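AT-less polyketide synthase (PDB 4QYR) probably catalyses the chain-extending condensation of acyl units, as one ketosynthase domain of the modular polyketide synthase that makes isomigrastatin. Local coordinates at residues A15-D23 with F63-D71; G125-N133 with N201-F209. All coordinates share one frame; numbering follows the deposited sequence.

Contact 1 (A15-D23 with F63-D71); sequences AGRFPGADD and FAGRIEGVD
R17 and I67 cross at about a right angle. The guanidinium brings NH2 to 3.3 Å from I67 CG2, obliquely. E68 O lies at the edge of the guanidinium, in its plane, 2.7 Å from R17 NH2, but the angle is too poor for a hydrogen bond. I67 CD1 lies 3.4 Å from R17 O. CG1 of I67 sits beside the backbone N (chi1 -71°), which sends this branch across the strand end. P19 CG rests on the backbone of G65, 3.5 Å from G65 C. P19 CA makes a C-H...O contact with R66 O at 3.1 Å. A water accepts from G20 N and donates to R66 O, bridging the segments.

The type II turn from F18 to A21 orients P19 and G20. D22 OD1 forms a salt bridge with R17 NE at 3.0 Å, with a weak hydrogen bond. E238 accepts from I67 N, and D40 O receives R66 NE. The contact is mixed, a proline ring and an isoleucine against backbone and a guanidinium. Its direct polar approaches are the C-H...O contact and that of NH2 to E68 O. The charge of R17 is probably balanced in part by D22.

Contact 2 (G125-N133 with N201-F209); sequences GSDYHHLLN and NLLLSVDTF
L203 passes the D127 carboxylate with its CA 3.7 Å from D127 OD2. Just before it, a water accepts from G125 N and lies within reach of N201 OD1. The N and O of L203 turn to other partners, E238 and Y41 with R45. L204 N donates to D127 OD2 at 3.2 Å, with an N-H...O angle of 156°. The oxygen uses its anti lone pair. D127 CG sits beside its backbone N (chi1 -77°), which carries the carboxylate from the first turn of the helix to the loop. The L204 side chain continues the contact. Its CB packs on D127 CB, and its CD1 meets Y128 CD1 obliquely at 4.0 Å. L131 CD2 comes to 3.9 Å from L204 O.

S205 turns its CB toward D127 O, 3.7 Å away. Its OG donates to D207 OD2 at 3.1 Å, again on the anti lone pair. This fixes one oxygen of D207. The D207 carboxylate then stacks over a face of the H130 ring, the planes 26° apart, with D207 OD2 3.9 Å from H130 ND1. D207 OD1 accepts from N133 of the second subunit, and H130 meets the H129 ring of that subunit at the dimer interface. T208 OG1 stands 3.9 Å from D127 OD1, and these two side chains cross at about a right angle.

The segments run on from the ends of adjacent parallel strands of the thiolase-type sheet, 117-122 and 194-201, and lead into helices 127-135 and 207-214. P90 of helix 90-106 touches both Y128 and L204. Y51 of helix 51-56 touches L131 and S205. N147 of helix 141-147 touches Y128.

How the contacts relate
The contacts lie side by side in the ketosynthase domain, their centres about 17 Å apart, and in series along the chain. They touch through segments 63-71 and 201-209. A64 CB packs on L203 CD1 at 3.6 Å. V70 reaches two leucines: its CG2 is 3.6 Å from L202 CD2 and its CG1 is 3.9 Å from L204 CD2. E238 joins them further, with OE1 on I67 N in contact 1 and OE2 on L203 N in contact 2. A glycerol, probably from the crystallisation liquor, binds E68, V70 and D71 at the edge of contact 1. Contact 2 lies at the dimer interface, whereas the second subunit does not touch contact 1.

Contact 1 (A15-D23 with F63-D71)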
ATOM      1  N   ALA A  15     -16.400  13.376   3.348  1.00 25.93           N
ATOM      2  CA  ALA A  15     -17.547  12.649   3.887  1.00 28.25           C
ATOM      3  C   ALA A  15     -17.111  11.638   4.927  1.00 30.48           C
ATOM      4  O   ALA A  15     -15.993  11.109   4.869  1.00 32.09           O
ATOM      5  CB  ALA A  15     -18.308  11.952   2.780  1.00 26.42           C
ATOM      6  N   GLY A  16     -17.999  11.350   5.871  1.00 31.90           N
ATOM      7  CA  GLY A  16     -17.729  10.301   6.837  1.00 33.83           C
ATOM      8  C   GLY A  16     -18.939   9.730   7.545  1.00 35.35           C
ATOM      9  O   GLY A  16     -19.956  10.398   7.691  1.00 39.25           O
ATOM     10  N   ARG A  17     -18.822   8.481   7.978  1.00 28.38           N
ATOM     11  CA  ARG A  17     -19.795   7.889   8.879  1.00 29.81           C
ATOM     12  C   ARG A  17     -19.043   7.349  10.073  1.00 34.49           C
ATOM     13  O   ARG A  17     -18.063   6.617   9.916  1.00 31.61           O
ATOM     14  CB  ARG A  17     -20.596   6.781   8.198  1.00 33.44           C
ATOM     15  CG  ARG A  17     -21.324   7.245   6.942  1.00 33.90           C
ATOM     16  CD  ARG A  17     -22.086   6.114   6.314  1.00 35.93           C
ATOM     17  NE  ARG A  17     -22.917   5.432   7.296  1.00 40.49           N
ATOM     18  CZ  ARG A  17     -23.638   4.346   7.032  1.00 48.00           C
ATOM     19  NH1 ARG A  17     -23.617   3.805   5.815  1.00 44.15           N
ATOM     20  NH2 ARG A  17     -24.381   3.792   7.987  1.00 56.11           N
ATOM     21  N   PHE A  18     -19.500   7.720  11.263  1.00 40.05           N
ATOM     22  CA  PHE A  18     -18.860   7.318  12.514  1.00 39.43           C
ATOM     23  C   PHE A  18     -19.881   6.850  13.554  1.00 40.60           C
ATOM     24  O   PHE A  18     -21.085   6.934  13.316  1.00 36.67           O
ATOM     25  CB  PHE A  18     -18.027   8.476  13.049  1.00 36.82           C
ATOM     26  CG  PHE A  18     -16.822   8.728  12.245  1.00 34.24           C
ATOM     27  CD1 PHE A  18     -15.818   7.785  12.203  1.00 31.55           C
ATOM     28  CD2 PHE A  18     -16.697   9.884  11.499  1.00 36.72           C
ATOM     29  CE1 PHE A  18     -14.701   7.992  11.430  1.00 30.04           C
ATOM     30  CE2 PHE A  18     -15.576  10.111  10.723  1.00 31.83           C
ATOM     31  CZ  PHE A  18     -14.582   9.168  10.684  1.00 30.30           C
ATOM     32  N   PRO A  19     -19.403   6.311  14.689  1.00 44.77           N
ATOM     33  CA  PRO A  19     -20.390   5.900  15.693  1.00 47.06           C
ATOM     34  C   PRO A  19     -21.363   7.017  15.996  1.00 46.41           C
ATOM     35  O   PRO A  19     -20.929   8.114  16.338  1.00 48.09           O
ATOM     36  CB  PRO A  19     -19.527   5.564  16.911  1.00 48.23           C
ATOM     37  CG  PRO A  19     -18.246   5.062  16.301  1.00 43.76           C
ATOM     38  CD  PRO A  19     -18.042   5.845  15.031  1.00 41.22           C
ATOM     39  N   GLY A  20     -22.653   6.762  15.808  1.00 47.14           N
ATOM     40  CA  GLY A  20     -23.670   7.757  16.101  1.00 50.02           C
ATOM     41  C   GLY A  20     -23.966   8.808  15.036  1.00 50.89           C
ATOM     42  O   GLY A  20     -25.048   9.384  15.021  1.00 58.98           O
ATOM     43  N   ALA A  21     -23.019   9.073  14.149  1.00 46.85           N
ATOM     44  CA  ALA A  21     -23.209  10.099  13.136  1.00 43.60           C
ATOM     45  C   ALA A  21     -23.140   9.511  11.734  1.00 45.75           C
ATOM     46  O   ALA A  21     -22.201   8.766  11.408  1.00 44.48           O
ATOM     47  CB  ALA A  21     -22.177  11.173  13.295  1.00 37.12           C
ATOM     48  N   ASP A  22     -24.115   9.852  10.893  1.00 45.15           N
ATOM     49  CA  ASP A  22     -24.102   9.339   9.527  1.00 45.90           C
ATOM     50  C   ASP A  22     -23.585  10.351   8.507  1.00 43.32           C
ATOM     51  O   ASP A  22     -23.402  10.033   7.335  1.00 45.83           O
ATOM     52  CB  ASP A  22     -25.485   8.838   9.152  1.00 50.84           C
ATOM     53  CG  ASP A  22     -25.642   7.345   9.414  1.00 63.37           C
ATOM     54  OD1 ASP A  22     -24.604   6.643   9.526  1.00 64.35           O
ATOM     55  OD2 ASP A  22     -26.797   6.878   9.547  1.00 71.67           O
ATOM     56  N   ASP A  23     -23.318  11.562   8.966  1.00 42.21           N
ATOM     57  CA  ASP A  23     -22.681  12.567   8.129  1.00 45.18           C
ATOM     58  C   ASP A  23     -21.787  13.471   8.975  1.00 41.58           C
ATOM     59  O   ASP A  23     -21.859  13.451  10.205  1.00 42.17           O
ATOM     60  CB  ASP A  23     -23.718  13.397   7.403  1.00 53.93           C
ATOM     61  CG  ASP A  23     -24.543  14.208   8.347  1.00 69.06           C
ATOM     62  OD1 ASP A  23     -24.081  15.305   8.713  1.00 75.45           O
ATOM     63  OD2 ASP A  23     -25.644  13.756   8.729  1.00 75.74           O
ATOM     64  N   PHE A  63     -17.541  -3.933  24.164  1.00 52.13           N
ATOM     65  CA  PHE A  63     -17.890  -2.580  23.740  1.00 50.77           C
ATOM     66  C   PHE A  63     -17.363  -2.257  22.368  1.00 48.74           C
ATOM     67  O   PHE A  63     -16.349  -2.799  21.955  1.00 49.76           O
ATOM     68  CB  PHE A  63     -17.347  -1.537  24.714  1.00 55.32           C
ATOM     69  CG  PHE A  63     -17.773  -1.744  26.137  1.00 59.43           C
ATOM     70  CD1 PHE A  63     -18.952  -1.188  26.606  1.00 57.04           C
ATOM     71  CD2 PHE A  63     -16.976  -2.475  27.015  1.00 56.70           C
ATOM     72  CE1 PHE A  63     -19.343  -1.364  27.918  1.00 60.50           C
ATOM     73  CE2 PHE A  63     -17.350  -2.649  28.321  1.00 60.11           C
ATOM     74  CZ  PHE A  63     -18.548  -2.091  28.776  1.00 66.49           C
ATOM     75  N   ALA A  64     -18.039  -1.350  21.672  1.00 49.55           N
ATOM     76  CA  ALA A  64     -17.495  -0.790  20.435  1.00 48.15           C
ATOM     77  C   ALA A  64     -18.223   0.481  20.055  1.00 48.43           C
ATOM     78  O   ALA A  64     -19.371   0.685  20.440  1.00 49.71           O
ATOM     79  CB  ALA A  64     -17.577  -1.799  19.291  1.00 45.38           C
ATOM     80  N   GLY A  65     -17.537   1.343  19.316  1.00 45.81           N
ATOM     81  CA  GLY A  65     -18.210   2.393  18.592  1.00 44.93           C
ATOM     82  C   GLY A  65     -18.712   1.733  17.326  1.00 46.84           C
ATOM     83  O   GLY A  65     -17.925   1.179  16.564  1.00 52.53           O
ATOM     84  N   ARG A  66     -20.020   1.764  17.113  1.00 47.56           N
ATOM     85  CA  ARG A  66     -20.631   1.131  15.944  1.00 44.69           C
ATOM     86  C   ARG A  66     -21.306   2.122  15.015  1.00 45.69           C
ATOM     87  O   ARG A  66     -21.855   3.142  15.437  1.00 47.70           O
ATOM     88  CB  ARG A  66     -21.672   0.095  16.358  1.00 42.29           C
ATOM     89  CG  ARG A  66     -21.112  -1.152  16.962  1.00 43.57           C
ATOM     90  CD  ARG A  66     -22.187  -2.218  17.027  1.00 49.03           C
ATOM     91  NE  ARG A  66     -22.999  -2.163  18.249  1.00 55.96           N
ATOM     92  CZ  ARG A  66     -24.261  -1.737  18.309  1.00 60.40           C
ATOM     93  NH1 ARG A  66     -24.911  -1.754  19.465  1.00 62.94           N
ATOM     94  NH2 ARG A  66     -24.879  -1.300  17.216  1.00 61.65           N
ATOM     95  N   ILE A  67     -21.274   1.782  13.740  1.00 36.70           N
ATOM     96  CA  ILE A  67     -22.028   2.479  12.732  1.00 41.21           C
ATOM     97  C   ILE A  67     -23.377   1.789  12.591  1.00 46.67           C
ATOM     98  O   ILE A  67     -23.453   0.556  12.499  1.00 51.01           O
ATOM     99  CB  ILE A  67     -21.273   2.470  11.395  1.00 42.18           C
ATOM    100  CG1 ILE A  67     -20.060   3.375  11.481  1.00 32.60           C
ATOM    101  CG2 ILE A  67     -22.175   2.875  10.233  1.00 46.18           C
ATOM    102  CD1 ILE A  67     -19.350   3.453  10.197  1.00 32.88           C
ATOM    103  N   GLU A  68     -24.455   2.555  12.583  1.00 47.50           N
ATOM    104  CA  GLU A  68     -25.737   1.921  12.361  1.00 55.67           C
ATOM    105  C   GLU A  68     -25.960   1.681  10.871  1.00 53.48           C
ATOM    106  O   GLU A  68     -25.655   2.547  10.037  1.00 54.76           O
ATOM    107  CB  GLU A  68     -26.868   2.754  12.949  1.00 69.15           C
ATOM    108  CG  GLU A  68     -27.695   1.968  13.955  1.00 85.04           C
ATOM    109  CD  GLU A  68     -28.121   0.593  13.425  1.00 95.86           C
ATOM    110  OE1 GLU A  68     -28.562   0.506  12.255  1.00 99.24           O
ATOM    111  OE2 GLU A  68     -28.008  -0.403  14.179  1.00 99.17           O
ATOM    112  N   GLY A  69     -26.463   0.493  10.534  1.00 47.85           N
ATOM    113  CA  GLY A  69     -26.853   0.199   9.165  1.00 46.10           C
ATOM    114  C   GLY A  69     -25.709  -0.278   8.304  1.00 45.39           C
ATOM    115  O   GLY A  69     -25.565   0.108   7.145  1.00 47.51           O
ATOM    116  N   VAL A  70     -24.897  -1.135   8.902  1.00 44.63           N
ATOM    117  CA  VAL A  70     -23.696  -1.698   8.304  1.00 42.66           C
ATOM    118  C   VAL A  70     -24.035  -2.767   7.262  1.00 44.75           C
ATOM    119  O   VAL A  70     -23.238  -3.079   6.371  1.00 48.74           O
ATOM    120  CB  VAL A  70     -22.788  -2.276   9.441  1.00 42.19           C
ATOM    121  CG1 VAL A  70     -22.382  -3.711   9.184  1.00 36.62           C
ATOM    122  CG2 VAL A  70     -21.592  -1.361   9.700  1.00 34.54           C
ATOM    123  N   ASP A  71     -25.237  -3.316   7.367  1.00 43.05           N
ATOM    124  CA  ASP A  71     -25.680  -4.331   6.429  1.00 44.33           C
ATOM    125  C   ASP A  71     -26.429  -3.701   5.263  1.00 45.27           C
ATOM    126  O   ASP A  71     -26.935  -4.411   4.392  1.00 46.53           O
ATOM    127  CB  ASP A  71     -26.568  -5.373   7.120  1.00 47.58           C
ATOM    128  CG  ASP A  71     -27.726  -4.757   7.888  1.00 52.13           C
ATOM    129  OD1 ASP A  71     -27.520  -3.730   8.568  1.00 51.18           O
ATOM    130  OD2 ASP A  71     -28.848  -5.317   7.821  1.00 57.33           O
TER
HETATM  131  O   HOH W   1     -24.354   4.120  16.017  1.00 43.31           O

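Contact 2 (G125-N133 with N201-F209)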
ATOM      1  N   GLY A 125      -8.823  -5.105   8.140  1.00 43.19           N
ATOM      2  CA  GLY A 125      -9.342  -6.420   8.447  1.00 44.38           C
ATOM      3  C   GLY A 125     -10.131  -7.083   7.352  1.00 48.15           C
ATOM      4  O   GLY A 125     -10.760  -6.416   6.544  1.00 52.81           O
ATOM      5  N   SER A 126     -10.093  -8.406   7.325  1.00 50.17           N
ATOM      6  CA  SER A 126     -11.023  -9.178   6.511  1.00 54.03           C
ATOM      7  C   SER A 126     -12.027  -9.881   7.414  1.00 49.65           C
ATOM      8  O   SER A 126     -12.216 -11.090   7.332  1.00 50.86           O
ATOM      9  CB  SER A 126     -10.276 -10.192   5.645  1.00 64.56           C
ATOM     10  OG  SER A 126      -9.212  -9.568   4.958  1.00 70.91           O
ATOM     11  N   ASP A 127     -12.654  -9.117   8.294  1.00 47.60           N
ATOM     12  CA  ASP A 127     -13.571  -9.696   9.257  1.00 50.89           C
ATOM     13  C   ASP A 127     -14.722 -10.443   8.565  1.00 46.00           C
ATOM     14  O   ASP A 127     -15.073 -11.539   8.974  1.00 47.89           O
ATOM     15  CB  ASP A 127     -14.122  -8.610  10.185  1.00 58.73           C
ATOM     16  CG  ASP A 127     -13.119  -8.178  11.257  1.00 68.32           C
ATOM     17  OD1 ASP A 127     -11.896  -8.432  11.096  1.00 71.82           O
ATOM     18  OD2 ASP A 127     -13.566  -7.589  12.273  1.00 70.54           O
ATOM     19  N   TYR A 128     -15.290  -9.866   7.508  1.00 39.40           N
ATOM     20  CA  TYR A 128     -16.456 -10.451   6.840  1.00 34.44           C
ATOM     21  C   TYR A 128     -16.183 -11.813   6.246  1.00 33.41           C
ATOM     22  O   TYR A 128     -17.037 -12.698   6.280  1.00 35.37           O
ATOM     23  CB  TYR A 128     -16.948  -9.533   5.734  1.00 30.86           C
ATOM     24  CG  TYR A 128     -18.348  -9.809   5.239  1.00 32.20           C
ATOM     25  CD1 TYR A 128     -19.432  -9.756   6.103  1.00 33.52           C
ATOM     26  CD2 TYR A 128     -18.599 -10.051   3.895  1.00 33.13           C
ATOM     27  CE1 TYR A 128     -20.719  -9.981   5.657  1.00 34.93           C
ATOM     28  CE2 TYR A 128     -19.889 -10.277   3.437  1.00 33.72           C
ATOM     29  CZ  TYR A 128     -20.941 -10.238   4.326  1.00 40.64           C
ATOM     30  OH  TYR A 128     -22.229 -10.453   3.895  1.00 44.11           O
ATOM     31  N   HIS A 129     -14.992 -11.962   5.677  1.00 35.35           N
ATOM     32  CA  HIS A 129     -14.608 -13.181   4.989  1.00 33.62           C
ATOM     33  C   HIS A 129     -14.522 -14.294   5.997  1.00 35.62           C
ATOM     34  O   HIS A 129     -14.862 -15.436   5.695  1.00 38.07           O
ATOM     35  CB  HIS A 129     -13.283 -12.994   4.273  1.00 33.40           C
ATOM     36  CG  HIS A 129     -13.007 -14.010   3.211  1.00 38.99           C
ATOM     37  ND1 HIS A 129     -13.690 -15.205   3.120  1.00 44.01           N
ATOM     38  CD2 HIS A 129     -12.119 -14.003   2.187  1.00 38.81           C
ATOM     39  CE1 HIS A 129     -13.239 -15.890   2.084  1.00 45.59           C
ATOM     40  NE2 HIS A 129     -12.287 -15.181   1.500  1.00 44.49           N
ATOM     41  N   HIS A 130     -14.078 -13.957   7.202  1.00 35.39           N
ATOM     42  CA  HIS A 130     -14.087 -14.916   8.293  1.00 44.56           C
ATOM     43  C   HIS A 130     -15.535 -15.280   8.608  1.00 50.04           C
ATOM     44  O   HIS A 130     -15.868 -16.466   8.786  1.00 55.43           O
ATOM     45  CB  HIS A 130     -13.376 -14.365   9.533  1.00 50.17           C
ATOM     46  CG  HIS A 130     -11.883 -14.284   9.396  1.00 59.43           C
ATOM     47  ND1 HIS A 130     -11.144 -13.232   9.895  1.00 61.97           N
ATOM     48  CD2 HIS A 130     -10.990 -15.131   8.825  1.00 61.53           C
ATOM     49  CE1 HIS A 130      -9.864 -13.430   9.632  1.00 61.49           C
ATOM     50  NE2 HIS A 130      -9.743 -14.575   8.985  1.00 60.46           N
ATOM     51  N   LEU A 131     -16.397 -14.263   8.640  1.00 47.90           N
ATOM     52  CA  LEU A 131     -17.805 -14.446   8.968  1.00 40.23           C
ATOM     53  C   LEU A 131     -18.497 -15.389   7.994  1.00 50.35           C
ATOM     54  O   LEU A 131     -19.326 -16.200   8.404  1.00 44.27           O
ATOM     55  CB  LEU A 131     -18.525 -13.103   8.980  1.00 44.62           C
ATOM     56  CG  LEU A 131     -20.021 -13.147   9.291  1.00 46.00           C
ATOM     57  CD1 LEU A 131     -20.261 -13.829  10.631  1.00 46.24           C
ATOM     58  CD2 LEU A 131     -20.617 -11.752   9.281  1.00 39.26           C
ATOM     59  N   LEU A 132     -18.156 -15.268   6.710  1.00 46.19           N
ATOM     60  CA  LEU A 132     -18.708 -16.125   5.658  1.00 49.98           C
ATOM     61  C   LEU A 132     -18.328 -17.566   5.880  1.00 55.60           C
ATOM     62  O   LEU A 132     -19.144 -18.480   5.747  1.00 57.09           O
ATOM     63  CB  LEU A 132     -18.202 -15.705   4.277  1.00 48.97           C
ATOM     64  CG  LEU A 132     -18.701 -14.401   3.672  1.00 46.38           C
ATOM     65  CD1 LEU A 132     -18.224 -14.299   2.250  1.00 41.19           C
ATOM     66  CD2 LEU A 132     -20.214 -14.354   3.738  1.00 49.82           C
ATOM     67  N   ASN A 133     -17.055 -17.769   6.182  1.00 56.94           N
ATOM     68  CA  ASN A 133     -16.561 -19.116   6.362  1.00 57.18           C
ATOM     69  C   ASN A 133     -17.195 -19.751   7.578  1.00 56.96           C
ATOM     70  O   ASN A 133     -17.609 -20.910   7.537  1.00 59.79           O
ATOM     71  CB  ASN A 133     -15.044 -19.107   6.471  1.00 54.23           C
ATOM     72  CG  ASN A 133     -14.383 -18.776   5.158  1.00 50.66           C
ATOM     73  OD1 ASN A 133     -15.019 -18.235   4.257  1.00 48.85           O
ATOM     74  ND2 ASN A 133     -13.104 -19.091   5.042  1.00 51.57           N
ATOM     75  N   ASN A 201     -13.115   0.914   8.535  1.00 26.58           N
ATOM     76  CA  ASN A 201     -12.905  -0.126   9.510  1.00 26.84           C
ATOM     77  C   ASN A 201     -14.258  -0.573   9.982  1.00 27.44           C
ATOM     78  O   ASN A 201     -15.085   0.268  10.346  1.00 25.34           O
ATOM     79  CB  ASN A 201     -12.070   0.370  10.676  1.00 23.08           C
ATOM     80  CG  ASN A 201     -11.773  -0.714  11.663  1.00 33.15           C
ATOM     81  OD1 ASN A 201     -11.069  -1.668  11.345  1.00 35.77           O
ATOM     82  ND2 ASN A 201     -12.308  -0.585  12.869  1.00 35.17           N
ATOM     83  N   LEU A 202     -14.488  -1.880   9.940  1.00 24.72           N
ATOM     84  CA  LEU A 202     -15.735  -2.452  10.406  1.00 35.78           C
ATOM     85  C   LEU A 202     -15.477  -3.706  11.223  1.00 40.57           C
ATOM     86  O   LEU A 202     -14.630  -4.535  10.872  1.00 44.97           O
ATOM     87  CB  LEU A 202     -16.656  -2.765   9.229  1.00 36.91           C
ATOM     88  CG  LEU A 202     -17.210  -1.560   8.467  1.00 34.86           C
ATOM     89  CD1 LEU A 202     -18.080  -1.989   7.308  1.00 37.09           C
ATOM     90  CD2 LEU A 202     -18.020  -0.751   9.422  1.00 35.96           C
ATOM     91  N   LEU A 203     -16.207  -3.832  12.323  1.00 41.67           N
ATOM     92  CA  LEU A 203     -16.014  -4.930  13.261  1.00 41.66           C
ATOM     93  C   LEU A 203     -17.050  -6.041  13.021  1.00 42.50           C
ATOM     94  O   LEU A 203     -18.162  -5.992  13.544  1.00 42.88           O
ATOM     95  CB  LEU A 203     -16.101  -4.396  14.688  1.00 40.71           C
ATOM     96  CG  LEU A 203     -15.427  -3.037  14.872  1.00 38.35           C
ATOM     97  CD1 LEU A 203     -15.888  -2.379  16.156  1.00 40.50           C
ATOM     98  CD2 LEU A 203     -13.942  -3.218  14.912  1.00 39.89           C
ATOM     99  N   LEU A 204     -16.674  -7.042  12.231  1.00 41.48           N
ATOM    100  CA  LEU A 204     -17.639  -8.009  11.742  1.00 41.75           C
ATOM    101  C   LEU A 204     -17.315  -9.427  12.173  1.00 47.89           C
ATOM    102  O   LEU A 204     -17.959 -10.375  11.710  1.00 51.46           O
ATOM    103  CB  LEU A 204     -17.729  -7.934  10.217  1.00 41.51           C
ATOM    104  CG  LEU A 204     -18.172  -6.565   9.686  1.00 43.91           C
ATOM    105  CD1 LEU A 204     -18.208  -6.545   8.167  1.00 43.17           C
ATOM    106  CD2 LEU A 204     -19.529  -6.159  10.274  1.00 43.66           C
ATOM    107  N   SER A 205     -16.325  -9.579  13.052  1.00 47.65           N
ATOM    108  CA  SER A 205     -15.982 -10.902  13.585  1.00 46.44           C
ATOM    109  C   SER A 205     -15.311 -10.826  14.948  1.00 46.18           C
ATOM    110  O   SER A 205     -14.902  -9.762  15.405  1.00 46.03           O
ATOM    111  CB  SER A 205     -15.063 -11.661  12.627  1.00 47.15           C
ATOM    112  OG  SER A 205     -13.699 -11.491  13.005  1.00 51.79           O
ATOM    113  N   VAL A 206     -15.191 -11.987  15.574  1.00 50.20           N
ATOM    114  CA  VAL A 206     -14.616 -12.123  16.907  1.00 58.00           C
ATOM    115  C   VAL A 206     -13.094 -12.108  16.923  1.00 61.51           C
ATOM    116  O   VAL A 206     -12.485 -11.581  17.854  1.00 64.37           O
ATOM    117  CB  VAL A 206     -15.064 -13.430  17.552  1.00 63.01           C
ATOM    118  CG1 VAL A 206     -14.671 -13.452  18.996  1.00 65.18           C
ATOM    119  CG2 VAL A 206     -16.552 -13.574  17.427  1.00 67.32           C
ATOM    120  N   ASP A 207     -12.504 -12.707  15.891  1.00 58.14           N
ATOM    121  CA  ASP A 207     -11.069 -12.934  15.800  1.00 58.02           C
ATOM    122  C   ASP A 207     -10.193 -11.831  16.387  1.00 53.40           C
ATOM    123  O   ASP A 207      -9.426 -12.081  17.322  1.00 53.44           O
ATOM    124  CB  ASP A 207     -10.677 -13.154  14.337  1.00 63.94           C
ATOM    125  CG  ASP A 207     -11.295 -14.414  13.751  1.00 70.52           C
ATOM    126  OD1 ASP A 207     -10.575 -15.445  13.659  1.00 72.76           O
ATOM    127  OD2 ASP A 207     -12.494 -14.366  13.380  1.00 69.37           O
ATOM    128  N   THR A 208     -10.301 -10.616  15.853  1.00 45.57           N
ATOM    129  CA  THR A 208      -9.412  -9.557  16.307  1.00 41.87           C
ATOM    130  C   THR A 208      -9.773  -9.078  17.709  1.00 43.29           C
ATOM    131  O   THR A 208      -8.904  -8.666  18.469  1.00 44.44           O
ATOM    132  CB  THR A 208      -9.411  -8.373  15.344  1.00 39.14           C
ATOM    133  OG1 THR A 208      -9.293  -8.856  14.005  1.00 41.86           O
ATOM    134  CG2 THR A 208      -8.246  -7.445  15.635  1.00 35.49           C
ATOM    135  N   PHE A 209     -11.052  -9.150  18.055  1.00 44.46           N
ATOM    136  CA  PHE A 209     -11.509  -8.753  19.384  1.00 46.05           C
ATOM    137  C   PHE A 209     -10.801  -9.578  20.435  1.00 50.79           C
ATOM    138  O   PHE A 209     -10.154  -9.045  21.339  1.00 55.01           O
ATOM    139  CB  PHE A 209     -13.022  -8.933  19.522  1.00 40.98           C
ATOM    140  CG  PHE A 209     -13.819  -7.748  19.080  1.00 39.49           C
ATOM    141  CD1 PHE A 209     -13.730  -6.542  19.762  1.00 45.21           C
ATOM    142  CD2 PHE A 209     -14.681  -7.838  17.988  1.00 41.32           C
ATOM    143  CE1 PHE A 209     -14.487  -5.428  19.355  1.00 43.85           C
ATOM    144  CE2 PHE A 209     -15.447  -6.732  17.569  1.00 41.17           C
ATOM    145  CZ  PHE A 209     -15.347  -5.524  18.246  1.00 41.04           C
TER
HETATM  146  O   HOH W   2     -10.130  -2.458   8.399  1.00 31.14           O